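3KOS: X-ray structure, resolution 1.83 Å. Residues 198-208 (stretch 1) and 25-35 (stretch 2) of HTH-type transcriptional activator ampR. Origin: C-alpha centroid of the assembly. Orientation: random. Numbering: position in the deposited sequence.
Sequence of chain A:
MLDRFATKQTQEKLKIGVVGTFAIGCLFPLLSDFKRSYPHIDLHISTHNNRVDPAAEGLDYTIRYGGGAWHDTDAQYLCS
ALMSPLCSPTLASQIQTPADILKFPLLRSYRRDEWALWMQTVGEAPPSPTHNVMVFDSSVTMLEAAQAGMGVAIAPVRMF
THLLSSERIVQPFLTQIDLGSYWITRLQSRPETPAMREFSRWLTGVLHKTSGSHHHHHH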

# COMPACT_ATOMS: atom_id res chain seq x y z
N GLU A 198 -8.37 -3.78 26.58
CA GLU A 198 -7.33 -4.80 26.66
C GLU A 198 -6.35 -4.72 25.50
O GLU A 198 -5.14 -4.79 25.70
CB GLU A 198 -7.97 -6.19 26.77
CG GLU A 198 -8.54 -6.40 28.18
CD GLU A 198 -9.37 -7.65 28.33
OE1 GLU A 198 -9.73 -8.27 27.32
OE2 GLU A 198 -9.68 -8.00 29.49
N PHE A 199 -6.88 -4.57 24.29
CA PHE A 199 -6.00 -4.40 23.14
C PHE A 199 -5.11 -3.16 23.28
O PHE A 199 -3.91 -3.22 23.01
CB PHE A 199 -6.80 -4.35 21.85
CG PHE A 199 -5.95 -4.15 20.62
CD1 PHE A 199 -5.66 -2.88 20.17
CD2 PHE A 199 -5.39 -5.24 19.97
CE1 PHE A 199 -4.86 -2.68 19.05
CE2 PHE A 199 -4.59 -5.05 18.85
CZ PHE A 199 -4.33 -3.77 18.39
N SER A 200 -5.70 -2.03 23.67
CA SER A 200 -4.93 -0.80 23.84
C SER A 200 -3.83 -0.94 24.88
O SER A 200 -2.71 -0.49 24.67
CB SER A 200 -5.82 0.36 24.28
OG SER A 200 -6.71 0.70 23.25
N ARG A 201 -4.18 -1.55 26.01
CA ARG A 201 -3.19 -1.77 27.06
C ARG A 201 -2.07 -2.68 26.57
O ARG A 201 -0.89 -2.43 26.84
CB ARG A 201 -3.82 -2.35 28.33
CG ARG A 201 -4.75 -1.40 29.07
CD ARG A 201 -4.95 -1.82 30.54
NE ARG A 201 -5.42 -3.20 30.68
CZ ARG A 201 -6.67 -3.55 30.96
NH1 ARG A 201 -7.61 -2.62 31.16
NH2 ARG A 201 -6.99 -4.83 31.07
N TRP A 202 -2.44 -3.75 25.88
CA TRP A 202 -1.44 -4.68 25.37
C TRP A 202 -0.47 -3.98 24.41
O TRP A 202 0.75 -4.15 24.50
CB TRP A 202 -2.10 -5.84 24.63
CG TRP A 202 -1.11 -6.59 23.79
CD1 TRP A 202 -0.20 -7.51 24.22
CD2 TRP A 202 -0.91 -6.45 22.38
NE1 TRP A 202 0.55 -7.96 23.17
CE2 TRP A 202 0.14 -7.32 22.02
CE3 TRP A 202 -1.52 -5.68 21.38
CZ2 TRP A 202 0.59 -7.45 20.71
CZ3 TRP A 202 -1.07 -5.80 20.07
CH2 TRP A 202 -0.02 -6.67 19.75
N LEU A 203 -1.02 -3.21 23.48
CA LEU A 203 -0.20 -2.60 22.43
C LEU A 203 0.75 -1.53 22.98
O LEU A 203 1.95 -1.56 22.72
CB LEU A 203 -1.08 -2.04 21.31
CG LEU A 203 -0.35 -1.46 20.09
CD1 LEU A 203 0.70 -2.43 19.55
CD2 LEU A 203 -1.37 -1.11 19.01
N THR A 204 0.23 -0.59 23.75
CA THR A 204 1.11 0.41 24.35
C THR A 204 2.14 -0.29 25.24
O THR A 204 3.30 0.12 25.32
CB THR A 204 0.32 1.46 25.14
OG1 THR A 204 -0.53 0.80 26.08
CG2 THR A 204 -0.55 2.30 24.21
N GLY A 205 1.74 -1.38 25.88
CA GLY A 205 2.64 -2.13 26.73
C GLY A 205 3.75 -2.82 25.96
O GLY A 205 4.92 -2.77 26.35
N VAL A 206 3.39 -3.47 24.86
CA VAL A 206 4.34 -4.26 24.10
C VAL A 206 5.30 -3.36 23.32
O VAL A 206 6.41 -3.77 22.98
CB VAL A 206 3.64 -5.26 23.17
CG1 VAL A 206 3.17 -4.55 21.89
CG2 VAL A 206 4.56 -6.41 22.84
N LEU A 207 4.87 -2.14 23.04
CA LEU A 207 5.74 -1.18 22.39
C LEU A 207 6.84 -0.72 23.35
O LEU A 207 7.98 -0.51 22.94
CB LEU A 207 4.95 0.00 21.82
CG LEU A 207 4.17 -0.43 20.57
CD1 LEU A 207 3.18 0.63 20.10
CD2 LEU A 207 5.14 -0.80 19.46
N HIS A 208 6.48 -0.58 24.63
CA HIS A 208 7.44 -0.16 25.65
C HIS A 208 8.49 -1.24 25.92
O HIS A 208 9.66 -0.94 26.14
CB HIS A 208 6.73 0.21 26.95
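Stretch 2 (25-35) GCLFPLLSDFK

How does stretch 2 lie on stretch 1? Each stretch is part of a longer helix. Their axes come within 10.7 Å, and their N-to-C directions differ by 122°, so stretch 2 runs obliquely against the direction of stretch 1. The register agrees with this: Trp202 CA lies 6.9 Å from Phe34 CA, Val206 CA 8.2 Å from Leu30 CA, and Leu207 CA 9.0 Å from Cys26 CA. Advancing along stretch 1 therefore means moving back along stretch 2. The second helix is less regular than the first, with a wider pi-type turn at 25-27 and kinks where the backbone N of Pro29, Ser32 and Asp33 lacks a bond to the turn before; at Pro29 this is expected, since a proline nitrogen has no hydrogen to give.

What does Phe199 meet at the start of the walk? Its ring turns an edge toward the face of Phe34, with centroids 5.2 Å apart and planes at 73°; Phe199 CD2 approaches Phe34 CE1 to 3.6 Å. Farther out on the same ring, Phe199 CZ lies 4.2 Å from Leu27 CD1. Ser200 and Arg201 take no part, since the helix carries them off the contact.

Why is Trp202 the centre of the contact? It points toward stretch 2 and has more area covered than any other residue of the pair. Phe34 CB sits over one face of the six-membered ring of Trp202, 3.5 Å from that ring's centroid and 10° off its normal, a CH-pi contact. Around the edge of the indole, Trp202 CZ3 is 3.9 Å from Leu27 CD1, and Trp202 CZ2 is 3.2 Å from Leu30 O. The indole N-H also finds an acceptor: Trp202 NE1 donates to Asp33 OD2 at 2.9 Å with a nearly straight angle of 166°, the one hydrogen bond between the helices. This polar link lies within an otherwise largely apolar packing.

How does the contact continue toward the end of stretch 1? Leu203 points sideways, but its end comes nearer, bringing Leu203 CD1 to 4.2 Å from Leu27 CD1. That same methyl of Leu27 is thus approached by Phe199, Trp202 and Leu203. Thr204 and Gly205 stay out of reach, and Thr204 OG1 instead donates a hydrogen bond to Ser200 O at 2.9 Å. One turn after Trp202, Val206 again points toward stretch 2: Val206 CG1 lies 3.9 Å from Leu30 CD1, and Val206 CG2 is 3.7 Å from Asp33 OD2. Finally, Leu207 CD2 reaches Cys26 SG at 3.6 Å.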

# COMPACT_ATOMS: atom_id res chain seq x y z
N GLY A 25 4.88 -2.89 9.38
CA GLY A 25 6.14 -2.54 10.01
C GLY A 25 6.17 -2.74 11.51
O GLY A 25 7.24 -2.74 12.11
N CYS A 26 5.00 -2.92 12.12
CA CYS A 26 4.93 -3.01 13.58
C CYS A 26 3.92 -4.04 14.10
O CYS A 26 4.29 -4.95 14.84
CB CYS A 26 4.63 -1.62 14.16
SG CYS A 26 4.56 -1.57 15.99
N LEU A 27 2.65 -3.89 13.74
CA LEU A 27 1.60 -4.69 14.38
C LEU A 27 1.61 -6.17 14.03
O LEU A 27 1.49 -7.02 14.92
CB LEU A 27 0.22 -4.10 14.07
CG LEU A 27 -0.94 -4.80 14.77
CD1 LEU A 27 -0.76 -4.70 16.29
CD2 LEU A 27 -2.26 -4.18 14.32
N PHE A 28 1.71 -6.50 12.75
CA PHE A 28 1.58 -7.89 12.33
C PHE A 28 2.58 -8.82 13.01
O PHE A 28 2.21 -9.90 13.47
CB PHE A 28 1.63 -8.02 10.80
CG PHE A 28 0.36 -7.61 10.10
CD1 PHE A 28 -0.76 -7.26 10.83
CD2 PHE A 28 0.30 -7.57 8.71
CE1 PHE A 28 -1.94 -6.88 10.18
CE2 PHE A 28 -0.87 -7.20 8.06
CZ PHE A 28 -1.98 -6.85 8.79
N PRO A 29 3.85 -8.39 13.11
CA PRO A 29 4.82 -9.26 13.78
C PRO A 29 4.48 -9.48 15.25
O PRO A 29 4.93 -10.47 15.84
CB PRO A 29 6.12 -8.46 13.67
CG PRO A 29 5.94 -7.61 12.43
CD PRO A 29 4.48 -7.22 12.47
N LEU A 30 3.70 -8.58 15.84
CA LEU A 30 3.36 -8.67 17.26
C LEU A 30 2.04 -9.38 17.53
O LEU A 30 1.70 -9.64 18.69
CB LEU A 30 3.32 -7.28 17.88
CG LEU A 30 4.66 -6.55 17.90
CD1 LEU A 30 4.48 -5.11 18.31
CD2 LEU A 30 5.63 -7.27 18.83
N LEU A 31 1.29 -9.71 16.48
CA LEU A 31 -0.07 -10.21 16.70
C LEU A 31 -0.13 -11.52 17.51
O LEU A 31 -1.05 -11.72 18.30
CB LEU A 31 -0.85 -10.34 15.39
CG LEU A 31 -1.48 -9.05 14.88
CD1 LEU A 31 -2.29 -9.34 13.62
CD2 LEU A 31 -2.34 -8.38 15.94
N SER A 32 0.85 -12.40 17.33
CA SER A 32 0.82 -13.66 18.06
C SER A 32 0.98 -13.42 19.57
O SER A 32 0.45 -14.17 20.38
CB SER A 32 1.86 -14.66 17.54
OG SER A 32 3.17 -14.24 17.84
N ASP A 33 1.71 -12.36 19.93
CA ASP A 33 1.83 -11.99 21.34
C ASP A 33 0.49 -11.51 21.88
O ASP A 33 0.13 -11.80 23.02
CB ASP A 33 2.89 -10.92 21.56
CG ASP A 33 3.18 -10.69 23.03
OD1 ASP A 33 3.71 -11.62 23.68
OD2 ASP A 33 2.89 -9.59 23.55
N PHE A 34 -0.27 -10.76 21.06
CA PHE A 34 -1.61 -10.36 21.46
C PHE A 34 -2.49 -11.58 21.67
O PHE A 34 -3.23 -11.66 22.65
CB PHE A 34 -2.29 -9.45 20.43
CG PHE A 34 -3.73 -9.14 20.77
CD1 PHE A 34 -4.04 -8.35 21.88
CD2 PHE A 34 -4.76 -9.66 20.01
CE1 PHE A 34 -5.36 -8.08 22.21
CE2 PHE A 34 -6.09 -9.38 20.33
CZ PHE A 34 -6.39 -8.58 21.44
N LYS A 35 -2.40 -12.53 20.75
CA LYS A 35 -3.19 -13.76 20.84
C LYS A 35 -2.84 -14.53 22.11
O LYS A 35 -3.72 -15.08 22.79
CB LYS A 35 -3.00 -14.64 19.61